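Local coordinates for protein cyclic GMP-AMP synthase-like receptor (Tribolium castaneum, PDB 7LT2) that senses double-stranded RNA in the cytoplasm and, as a nucleotidyltransferase, makes the cyclic dinucleotide 2',3'-cGAMP from ATP and GTP in innate immunity, at residues H78-V86 / L98-Q109; V195-P206 / K219-K227. All coordinates share one frame; numbering follows the deposited sequence.

Contact 1 of 2, residues H78-V86 / L98-Q109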
loop_
_atom_site.group_PDB
_atom_site.type_symbol
_atom_site.label_atom_id
_atom_site.label_comp_id
_atom_site.label_asym_id
_atom_site.label_seq_id
_atom_site.Cartn_x
_atom_site.Cartn_y
_atom_site.Cartn_z
ATOM N N HIS A 78 -13.060 -13.793 3.730
ATOM C CA HIS A 78 -14.395 -13.584 3.181
ATOM C C HIS A 78 -15.431 -14.211 4.094
ATOM O O HIS A 78 -15.390 -15.422 4.342
ATOM C CB HIS A 78 -14.529 -14.158 1.768
ATOM C CG HIS A 78 -15.901 -13.995 1.195
ATOM N ND1 HIS A 78 -16.436 -12.764 0.883
ATOM C CD2 HIS A 78 -16.861 -14.906 0.910
ATOM C CE1 HIS A 78 -17.661 -12.924 0.416
ATOM N NE2 HIS A 78 -17.945 -14.214 0.424
ATOM N N ILE A 79 -16.339 -13.385 4.594
ATOM C CA ILE A 79 -17.476 -13.865 5.386
ATOM C C ILE A 79 -18.526 -14.425 4.439
ATOM O O ILE A 79 -18.959 -13.713 3.519
ATOM C CB ILE A 79 -18.050 -12.730 6.226
ATOM C CG1 ILE A 79 -16.999 -12.200 7.208
ATOM C CG2 ILE A 79 -19.315 -13.195 6.960
ATOM C CD1 ILE A 79 -17.400 -10.924 7.897
ATOM N N PRO A 80 -18.962 -15.673 4.617
ATOM C CA PRO A 80 -20.011 -16.227 3.754
ATOM C C PRO A 80 -21.234 -15.320 3.711
ATOM O O PRO A 80 -21.731 -14.866 4.745
ATOM C CB PRO A 80 -20.325 -17.576 4.413
ATOM C CG PRO A 80 -19.032 -17.954 5.076
ATOM C CD PRO A 80 -18.465 -16.660 5.593
ATOM N N ILE A 81 -21.712 -15.039 2.493
ATOM C CA ILE A 81 -22.813 -14.096 2.331
ATOM C C ILE A 81 -24.082 -14.599 3.001
ATOM O O ILE A 81 -24.966 -13.799 3.317
ATOM C CB ILE A 81 -23.071 -13.793 0.842
ATOM C CG1 ILE A 81 -23.722 -14.991 0.152
ATOM C CG2 ILE A 81 -21.774 -13.417 0.136
ATOM C CD1 ILE A 81 -24.076 -14.733 -1.301
ATOM N N TYR A 82 -24.191 -15.911 3.236
ATOM C CA TYR A 82 -25.369 -16.442 3.914
ATOM C C TYR A 82 -25.521 -15.849 5.309
ATOM O O TYR A 82 -26.646 -15.703 5.801
ATOM C CB TYR A 82 -25.290 -17.970 3.978
ATOM C CG TYR A 82 -26.601 -18.664 4.301
ATOM C CD1 TYR A 82 -26.952 -18.950 5.613
ATOM C CD2 TYR A 82 -27.474 -19.050 3.288
ATOM C CE1 TYR A 82 -28.147 -19.589 5.912
ATOM C CE2 TYR A 82 -28.668 -19.689 3.577
ATOM C CZ TYR A 82 -28.999 -19.957 4.889
ATOM O OH TYR A 82 -30.188 -20.595 5.185
ATOM N N ALA A 83 -24.407 -15.490 5.954
ATOM C CA ALA A 83 -24.439 -14.837 7.259
ATOM C C ALA A 83 -24.922 -13.398 7.186
ATOM O O ALA A 83 -25.039 -12.751 8.233
ATOM C CB ALA A 83 -23.055 -14.882 7.908
ATOM N N GLN A 84 -25.179 -12.892 5.983
ATOM C CA GLN A 84 -25.732 -11.573 5.700
ATOM C C GLN A 84 -24.887 -10.450 6.289
ATOM O O GLN A 84 -25.364 -9.707 7.157
ATOM C CB GLN A 84 -27.166 -11.482 6.215
ATOM C CG GLN A 84 -28.109 -12.456 5.528
ATOM C CD GLN A 84 -29.527 -12.336 6.031
ATOM O OE1 GLN A 84 -29.923 -11.295 6.549
ATOM N NE2 GLN A 84 -30.301 -13.407 5.892
ATOM N N PRO A 85 -23.645 -10.282 5.839
ATOM C CA PRO A 85 -22.886 -9.092 6.238
ATOM C C PRO A 85 -23.464 -7.847 5.584
ATOM O O PRO A 85 -23.883 -7.871 4.426
ATOM C CB PRO A 85 -21.471 -9.389 5.727
ATOM C CG PRO A 85 -21.689 -10.292 4.555
ATOM C CD PRO A 85 -22.888 -11.137 4.904
ATOM N N VAL A 86 -23.499 -6.756 6.346
ATOM C CA VAL A 86 -24.028 -5.485 5.864
ATOM C C VAL A 86 -22.997 -4.403 6.141
ATOM O O VAL A 86 -22.600 -4.195 7.294
ATOM C CB VAL A 86 -25.375 -5.127 6.507
ATOM C CG1 VAL A 86 -25.791 -3.719 6.098
ATOM C CG2 VAL A 86 -26.435 -6.134 6.093
ATOM N N LEU A 98 -19.287 -2.744 9.754
ATOM C CA LEU A 98 -19.674 -4.012 9.147
ATOM C C LEU A 98 -20.346 -4.860 10.213
ATOM O O LEU A 98 -19.723 -5.194 11.224
ATOM C CB LEU A 98 -18.455 -4.732 8.556
ATOM C CG LEU A 98 -18.643 -5.861 7.530
ATOM C CD1 LEU A 98 -19.153 -7.144 8.165
ATOM C CD2 LEU A 98 -19.561 -5.436 6.392
ATOM N N LYS A 99 -21.608 -5.211 9.993
ATOM C CA LYS A 99 -22.330 -6.059 10.926
ATOM C C LYS A 99 -22.901 -7.258 10.185
ATOM O O LYS A 99 -23.092 -7.238 8.967
ATOM C CB LYS A 99 -23.449 -5.289 11.652
ATOM C CG LYS A 99 -24.496 -4.668 10.747
ATOM C CD LYS A 99 -25.639 -4.087 11.575
ATOM C CE LYS A 99 -26.490 -3.121 10.763
ATOM N NZ LYS A 99 -27.140 -3.771 9.591
ATOM N N LEU A 100 -23.146 -8.323 10.936
ATOM C CA LEU A 100 -23.714 -9.549 10.392
ATOM C C LEU A 100 -25.142 -9.682 10.899
ATOM O O LEU A 100 -25.384 -9.592 12.107
ATOM C CB LEU A 100 -22.888 -10.776 10.794
ATOM C CG LEU A 100 -21.498 -11.007 10.186
ATOM C CD1 LEU A 100 -20.475 -9.989 10.678
ATOM C CD2 LEU A 100 -21.022 -12.423 10.484
ATOM N N ASN A 101 -26.084 -9.887 9.978
ATOM C CA ASN A 101 -27.493 -9.988 10.345
ATOM C C ASN A 101 -27.994 -11.421 10.491
ATOM O O ASN A 101 -29.133 -11.612 10.936
ATOM C CB ASN A 101 -28.367 -9.256 9.316
ATOM C CG ASN A 101 -28.330 -7.746 9.484
ATOM O OD1 ASN A 101 -28.013 -7.235 10.557
ATOM N ND2 ASN A 101 -28.668 -7.027 8.421
ATOM N N ASN A 102 -27.189 -12.430 10.142
ATOM C CA ASN A 102 -27.680 -13.807 10.137
ATOM C C ASN A 102 -26.550 -14.792 10.441
ATOM O O ASN A 102 -26.464 -15.866 9.838
ATOM C CB ASN A 102 -28.340 -14.152 8.797
ATOM C CG ASN A 102 -29.123 -15.463 8.842
ATOM O OD1 ASN A 102 -29.812 -15.754 9.814
ATOM N ND2 ASN A 102 -28.997 -16.265 7.787
ATOM N N LEU A 103 -25.677 -14.451 11.391
ATOM C CA LEU A 103 -24.616 -15.389 11.747
ATOM C C LEU A 103 -25.189 -16.683 12.316
ATOM O O LEU A 103 -24.691 -17.772 12.013
ATOM C CB LEU A 103 -23.637 -14.762 12.744
ATOM C CG LEU A 103 -22.494 -15.708 13.137
ATOM C CD1 LEU A 103 -21.770 -16.212 11.901
ATOM C CD2 LEU A 103 -21.511 -15.045 14.101
ATOM N N ASP A 104 -26.231 -16.584 13.145
ATOM C CA ASP A 104 -26.817 -17.788 13.729
ATOM C C ASP A 104 -27.327 -18.737 12.652
ATOM O O ASP A 104 -27.135 -19.953 12.749
ATOM C CB ASP A 104 -27.947 -17.419 14.683
ATOM C CG ASP A 104 -27.447 -16.792 15.968
ATOM O OD1 ASP A 104 -26.217 -16.726 16.164
ATOM O OD2 ASP A 104 -28.292 -16.370 16.782
ATOM N N GLY A 105 -27.994 -18.205 11.630
ATOM C CA GLY A 105 -28.472 -19.057 10.555
ATOM C C GLY A 105 -27.349 -19.732 9.798
ATOM O O GLY A 105 -27.493 -20.872 9.356
ATOM N N TRP A 106 -26.215 -19.041 9.643
ATOM C CA TRP A 106 -25.053 -19.666 9.026
ATOM C C TRP A 106 -24.489 -20.770 9.913
ATOM O O TRP A 106 -24.086 -21.827 9.414
ATOM C CB TRP A 106 -23.991 -18.602 8.727
ATOM C CG TRP A 106 -22.691 -19.166 8.237
ATOM C CD1 TRP A 106 -21.471 -19.067 8.845
ATOM C CD2 TRP A 106 -22.484 -19.933 7.044
ATOM N NE1 TRP A 106 -20.519 -19.715 8.098
ATOM C CE2 TRP A 106 -21.115 -20.259 6.990
ATOM C CE3 TRP A 106 -23.322 -20.367 6.013
ATOM C CZ2 TRP A 106 -20.565 -21.001 5.946
ATOM C CZ3 TRP A 106 -22.774 -21.106 4.978
ATOM C CH2 TRP A 106 -21.407 -21.410 4.950
ATOM N N LEU A 107 -24.446 -20.544 11.230
ATOM C CA LEU A 107 -23.922 -21.569 12.129
ATOM C C LEU A 107 -24.772 -22.832 12.091
ATOM O O LEU A 107 -24.256 -23.931 12.326
ATOM C CB LEU A 107 -23.828 -21.021 13.555
ATOM C CG LEU A 107 -22.918 -19.800 13.741
ATOM C CD1 LEU A 107 -22.943 -19.319 15.190
ATOM C CD2 LEU A 107 -21.498 -20.109 13.293
ATOM N N ARG A 108 -26.064 -22.704 11.786
ATOM C CA ARG A 108 -26.946 -23.863 11.702
ATOM C C ARG A 108 -26.811 -24.615 10.385
ATOM O O ARG A 108 -27.450 -25.661 10.221
ATOM C CB ARG A 108 -28.400 -23.434 11.912
ATOM C CG ARG A 108 -28.710 -23.065 13.354
ATOM C CD ARG A 108 -30.187 -22.789 13.567
ATOM N NE ARG A 108 -30.605 -21.523 12.979
ATOM C CZ ARG A 108 -30.847 -20.419 13.670
ATOM N NH1 ARG A 108 -30.739 -20.389 14.990
ATOM N NH2 ARG A 108 -31.211 -19.315 13.022
ATOM N N GLN A 109 -26.007 -24.107 9.458
ATOM C CA GLN A 109 -25.710 -24.806 8.220
ATOM C C GLN A 109 -24.541 -25.763 8.425
ATOM O O GLN A 109 -23.718 -25.570 9.326
ATOM C CB GLN A 109 -25.377 -23.800 7.122
ATOM C CG GLN A 109 -26.562 -22.964 6.681
ATOM C CD GLN A 109 -27.629 -23.793 5.988
ATOM O OE1 GLN A 109 -28.534 -24.321 6.629
ATOM N NE2 GLN A 109 -27.524 -23.909 4.672
HETATM O O HOH W 1 -30.840 -18.709 7.839
HETATM O O HOH W 2 -29.477 -8.608 6.035
#
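V86 and K99 form an antiparallel hydrogen-bonded pair: V86 N gives its hydrogen to K99 O at 2.7 Å, and K99 N returns a bond to V86 O. P85 and L100 follow as a non-hydrogen-bonded pair. Beyond the strand ends two single backbone bonds continue the contact, N101 N to Q84 O and N102 N to A83 O, which sets the 3-10 turn 81-83 against the start of helix 103-107. N102 holds the N-cap position, and its side chain turns back to Y82. With CG anti to the backbone N (chi1 -168°), ND2 reaches Y82 O at 3.1 Å, and this acceptor lies close to the amide plane. The same ND2 also donates to a water. Q84 lays its extended chain over N102 CB, while a second water joins Q84 OE1 to N101 ND2.

W106 takes the main apolar contacts of the helix. P80 CB sits over one face of its six-membered ring, 3.8 Å from the centroid, a CH-pi contact, and A83 CB meets W106 CB at 3.9 Å. The Y82 ring has G105 O at its edge, and the Q109 amide stacks on one face, planes 13° apart. Deeper in, I79 CD1 and L98 CD1 meet tip to tip at 4.2 Å, and I79 CG2 packs on L100 CD2. Such pairing is that of a beta hairpin, here strands 85-89 and 95-100 of the nucleotidyltransferase domain, at whose open end the 3-10 turn before one strand packs on the helix that follows the other.

Contact 2 of 2, residues V195-P206 / K219-K227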
loop_
_atom_site.group_PDB
_atom_site.type_symbol
_atom_site.label_atom_id
_atom_site.label_comp_id
_atom_site.label_asym_id
_atom_site.label_seq_id
_atom_site.Cartn_x
_atom_site.Cartn_y
_atom_site.Cartn_z
ATOM N N VAL A 195 -1.515 -8.177 7.266
ATOM C CA VAL A 195 -2.683 -7.357 7.584
ATOM C C VAL A 195 -3.951 -8.162 7.305
ATOM O O VAL A 195 -4.232 -8.513 6.153
ATOM C CB VAL A 195 -2.682 -6.053 6.773
ATOM C CG1 VAL A 195 -3.845 -5.166 7.183
ATOM C CG2 VAL A 195 -1.341 -5.326 6.925
ATOM N N ALA A 196 -4.738 -8.412 8.354
ATOM C CA ALA A 196 -5.992 -9.146 8.218
ATOM C C ALA A 196 -7.084 -8.222 7.691
ATOM O O ALA A 196 -7.440 -7.240 8.351
ATOM C CB ALA A 196 -6.400 -9.737 9.567
ATOM N N CYS A 197 -7.629 -8.548 6.518
ATOM C CA CYS A 197 -8.647 -7.740 5.860
ATOM C C CYS A 197 -9.867 -8.598 5.541
ATOM O O CYS A 197 -9.806 -9.828 5.551
ATOM C CB CYS A 197 -8.122 -7.126 4.563
ATOM S SG CYS A 197 -6.562 -6.213 4.731
ATOM N N PHE A 198 -10.983 -7.935 5.239
ATOM C CA PHE A 198 -12.198 -8.614 4.804
ATOM C C PHE A 198 -12.609 -8.098 3.433
ATOM O O PHE A 198 -12.701 -6.883 3.228
ATOM C CB PHE A 198 -13.330 -8.436 5.820
ATOM C CG PHE A 198 -13.176 -9.309 7.032
ATOM C CD1 PHE A 198 -13.682 -10.599 7.040
ATOM C CD2 PHE A 198 -12.503 -8.851 8.148
ATOM C CE1 PHE A 198 -13.532 -11.408 8.157
ATOM C CE2 PHE A 198 -12.349 -9.655 9.259
ATOM C CZ PHE A 198 -12.861 -10.933 9.265
ATOM N N VAL A 199 -12.855 -9.024 2.502
ATOM C CA VAL A 199 -13.096 -8.706 1.095
ATOM C C VAL A 199 -14.569 -8.923 0.765
ATOM O O VAL A 199 -15.212 -9.838 1.296
ATOM C CB VAL A 199 -12.183 -9.537 0.165
ATOM C CG1 VAL A 199 -12.441 -11.037 0.316
ATOM C CG2 VAL A 199 -12.334 -9.084 -1.290
ATOM N N PHE A 200 -15.105 -8.066 -0.100
ATOM C CA PHE A 200 -16.522 -8.072 -0.440
ATOM C C PHE A 200 -16.705 -7.956 -1.944
ATOM O O PHE A 200 -15.818 -7.490 -2.664
ATOM C CB PHE A 200 -17.259 -6.935 0.266
ATOM C CG PHE A 200 -17.139 -6.993 1.753
ATOM C CD1 PHE A 200 -18.007 -7.765 2.494
ATOM C CD2 PHE A 200 -16.133 -6.300 2.406
ATOM C CE1 PHE A 200 -17.892 -7.833 3.868
ATOM C CE2 PHE A 200 -16.014 -6.364 3.776
ATOM C CZ PHE A 200 -16.891 -7.130 4.508
ATOM N N SER A 201 -17.873 -8.391 -2.412
ATOM C CA SER A 201 -18.227 -8.345 -3.822
ATOM C C SER A 201 -18.816 -6.984 -4.182
ATOM O O SER A 201 -19.112 -6.150 -3.320
ATOM C CB SER A 201 -19.222 -9.456 -4.174
ATOM O OG SER A 201 -20.499 -9.188 -3.614
ATOM N N GLY A 202 -19.005 -6.781 -5.486
ATOM C CA GLY A 202 -19.391 -5.474 -5.987
ATOM C C GLY A 202 -20.695 -4.952 -5.419
ATOM O O GLY A 202 -20.879 -3.739 -5.306
ATOM N N ASP A 203 -21.609 -5.853 -5.042
ATOM C CA ASP A 203 -22.903 -5.439 -4.508
ATOM C C ASP A 203 -22.777 -4.631 -3.225
ATOM O O ASP A 203 -23.676 -3.843 -2.913
ATOM C CB ASP A 203 -23.782 -6.664 -4.246
ATOM C CG ASP A 203 -24.011 -7.493 -5.491
ATOM O OD1 ASP A 203 -23.943 -6.926 -6.601
ATOM O OD2 ASP A 203 -24.263 -8.709 -5.357
ATOM N N LYS A 204 -21.696 -4.809 -2.472
ATOM C CA LYS A 204 -21.521 -4.144 -1.190
ATOM C C LYS A 204 -20.780 -2.818 -1.307
ATOM O O LYS A 204 -20.533 -2.176 -0.280
ATOM C CB LYS A 204 -20.778 -5.068 -0.218
ATOM C CG LYS A 204 -21.326 -6.489 -0.177
ATOM C CD LYS A 204 -22.820 -6.507 0.111
ATOM C CE LYS A 204 -23.423 -7.874 -0.187
ATOM N NZ LYS A 204 -24.894 -7.896 0.033
ATOM N N TRP A 205 -20.430 -2.402 -2.520
ATOM C CA TRP A 205 -19.673 -1.171 -2.718
ATOM C C TRP A 205 -20.444 0.018 -2.144
ATOM O O TRP A 205 -21.636 0.176 -2.441
ATOM C CB TRP A 205 -19.403 -0.970 -4.210
ATOM C CG TRP A 205 -18.439 0.139 -4.551
ATOM C CD1 TRP A 205 -18.690 1.480 -4.528
ATOM C CD2 TRP A 205 -17.086 -0.008 -5.005
ATOM N NE1 TRP A 205 -17.571 2.178 -4.918
ATOM C CE2 TRP A 205 -16.573 1.289 -5.216
ATOM C CE3 TRP A 205 -16.258 -1.108 -5.245
ATOM C CZ2 TRP A 205 -15.269 1.515 -5.658
ATOM C CZ3 TRP A 205 -14.959 -0.880 -5.682
ATOM C CH2 TRP A 205 -14.482 0.420 -5.890
ATOM N N PRO A 206 -19.812 0.866 -1.330
ATOM C CA PRO A 206 -20.552 1.960 -0.679
ATOM C C PRO A 206 -20.995 3.017 -1.680
ATOM O O PRO A 206 -20.269 3.348 -2.621
ATOM C CB PRO A 206 -19.536 2.527 0.322
ATOM C CG PRO A 206 -18.201 2.175 -0.262
ATOM C CD PRO A 206 -18.396 0.834 -0.928
ATOM N N LYS A 219 -12.631 -5.627 -11.956
ATOM C CA LYS A 219 -12.158 -5.490 -10.578
ATOM C C LYS A 219 -13.346 -5.301 -9.637
ATOM O O LYS A 219 -13.489 -4.250 -9.000
ATOM C CB LYS A 219 -11.179 -4.325 -10.454
ATOM C CG LYS A 219 -9.889 -4.508 -11.238
ATOM C CD LYS A 219 -9.111 -5.714 -10.723
ATOM C CE LYS A 219 -7.787 -5.876 -11.437
ATOM N NZ LYS A 219 -7.031 -7.036 -10.900
ATOM N N PRO A 220 -14.212 -6.312 -9.515
ATOM C CA PRO A 220 -15.458 -6.119 -8.756
ATOM C C PRO A 220 -15.266 -6.023 -7.256
ATOM O O PRO A 220 -16.136 -5.458 -6.582
ATOM C CB PRO A 220 -16.282 -7.362 -9.115
ATOM C CG PRO A 220 -15.251 -8.406 -9.387
ATOM C CD PRO A 220 -14.121 -7.672 -10.077
ATOM N N GLU A 221 -14.177 -6.557 -6.712
ATOM C CA GLU A 221 -14.044 -6.717 -5.271
ATOM C C GLU A 221 -13.250 -5.576 -4.648
ATOM O O GLU A 221 -12.361 -4.988 -5.268
ATOM C CB GLU A 221 -13.379 -8.053 -4.930
ATOM C CG GLU A 221 -14.194 -9.255 -5.373
ATOM C CD GLU A 221 -13.488 -10.574 -5.153
ATOM O OE1 GLU A 221 -12.377 -10.580 -4.585
ATOM O OE2 GLU A 221 -14.052 -11.616 -5.552
ATOM N N PHE A 222 -13.587 -5.274 -3.402
ATOM C CA PHE A 222 -12.839 -4.325 -2.590
ATOM C C PHE A 222 -12.740 -4.920 -1.195
ATOM O O PHE A 222 -13.401 -5.912 -0.881
ATOM C CB PHE A 222 -13.522 -2.956 -2.551
ATOM C CG PHE A 222 -14.832 -2.969 -1.830
ATOM C CD1 PHE A 222 -15.969 -3.476 -2.441
ATOM C CD2 PHE A 222 -14.928 -2.492 -0.534
ATOM C CE1 PHE A 222 -17.178 -3.505 -1.775
ATOM C CE2 PHE A 222 -16.139 -2.517 0.141
ATOM C CZ PHE A 222 -17.266 -3.024 -0.481
ATOM N N PHE A 223 -11.913 -4.324 -0.340
ATOM C CA PHE A 223 -11.801 -4.879 0.999
ATOM C C PHE A 223 -11.688 -3.775 2.037
ATOM O O PHE A 223 -11.447 -2.605 1.722
ATOM C CB PHE A 223 -10.635 -5.889 1.120
ATOM C CG PHE A 223 -9.284 -5.380 0.671
ATOM C CD1 PHE A 223 -8.897 -5.471 -0.658
ATOM C CD2 PHE A 223 -8.372 -4.898 1.598
ATOM C CE1 PHE A 223 -7.637 -5.041 -1.065
ATOM C CE2 PHE A 223 -7.112 -4.473 1.207
ATOM C CZ PHE A 223 -6.745 -4.541 -0.130
ATOM N N ILE A 224 -11.935 -4.159 3.285
ATOM C CA ILE A 224 -11.827 -3.252 4.418
ATOM C C ILE A 224 -10.600 -3.641 5.226
ATOM O O ILE A 224 -10.220 -4.816 5.305
ATOM C CB ILE A 224 -13.096 -3.238 5.300
ATOM C CG1 ILE A 224 -13.351 -4.612 5.939
ATOM C CG2 ILE A 224 -14.290 -2.740 4.490
ATOM C CD1 ILE A 224 -14.583 -4.653 6.882
ATOM N N VAL A 225 -9.977 -2.631 5.822
ATOM C CA VAL A 225 -8.672 -2.745 6.469
ATOM C C VAL A 225 -8.830 -2.298 7.918
ATOM O O VAL A 225 -9.506 -1.292 8.181
ATOM C CB VAL A 225 -7.621 -1.909 5.719
ATOM C CG1 VAL A 225 -6.275 -1.961 6.410
ATOM C CG2 VAL A 225 -7.484 -2.399 4.283
ATOM N N PRO A 226 -8.236 -3.009 8.892
ATOM C CA PRO A 226 -8.484 -2.689 10.308
ATOM C C PRO A 226 -7.669 -1.519 10.831
ATOM O O PRO A 226 -7.120 -1.585 11.935
ATOM C CB PRO A 226 -8.100 -3.989 11.024
ATOM C CG PRO A 226 -7.024 -4.570 10.157
ATOM C CD PRO A 226 -7.380 -4.198 8.735
ATOM N N LYS A 227 -7.591 -0.443 10.058
ATOM C CA LYS A 227 -6.922 0.778 10.482
ATOM C C LYS A 227 -7.983 1.768 10.947
ATOM O O LYS A 227 -8.820 2.209 10.151
ATOM C CB LYS A 227 -6.083 1.372 9.348
ATOM C CG LYS A 227 -5.294 2.599 9.763
ATOM C CD LYS A 227 -4.166 2.925 8.795
ATOM C CE LYS A 227 -4.682 3.531 7.504
ATOM N NZ LYS A 227 -3.699 4.489 6.920
#
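The F222 ring is wrapped by the turn that follows strand 195-200, and its neighbours there meet it obliquely, at neither face nor edge. W205 CE3 lies 3.7 Å from F222 CD1, the two ring planes inclined at 68°, while K204 O and P206 CD approach F222 CZ. The F200 ring, 35° from the F222 plane, receives I224 at its edge, where I224 CD1 comes to 3.8 Å from F200 CE2. F222 CG stands between its own backbone N and carbonyl carbon (chi1 67°), which carries the ring across to F200 CB and the turn.

V199 and F223 pair on the other face of the sheet. There C197 lies beside the F223 ring, its CB 3.7 Å from F223 CD2 and its SG in an oblique sulfur-aromatic contact. V199 CG2 rests on F222 O at 3.4 Å and near E221 OE1, whose carboxylate is held by R51 and R52.

Four backbone bonds join the strands: F198 and I224 exchange one pair, F200 and F222 another. F200 N bonds F222 O at 2.9 Å. At the far end P226 CD packs on V195 CG1 and lies 3.1 Å from A196 O, a buried acceptor with no polar partner in the model. This is antiparallel pairing within the central sheet of the Mab-21 nucleotidyltransferase fold, beside strand 240-243, whose S243 probably contributes to GTP binding, as in related enzymes.

Overall arrangement
Two antiparallel pairings in one mixed sheet illustrate how chemistry follows depth. Contact 2 is buried, its centre about 14 Å from the chain's centre, against about 29 Å for contact 1, and relies on aromatic and aliphatic packing on both faces. Contact 1 is partly buried: its outer side uses amides and bound waters, its inner side aliphatic groups and one tryptophan. They share no strand, but strand 240-243 pairs with both 95-100 and 222-225. Between their centres, about 16 Å apart, the seam is mainly apolar, L98 CD2 meeting F200 CZ and I79 CG1 meeting F198 CE1, each at 3.7 Å. A probable hydrogen bond between H78 ND1 and V199 O, 3.2 Å, adds a polar tie.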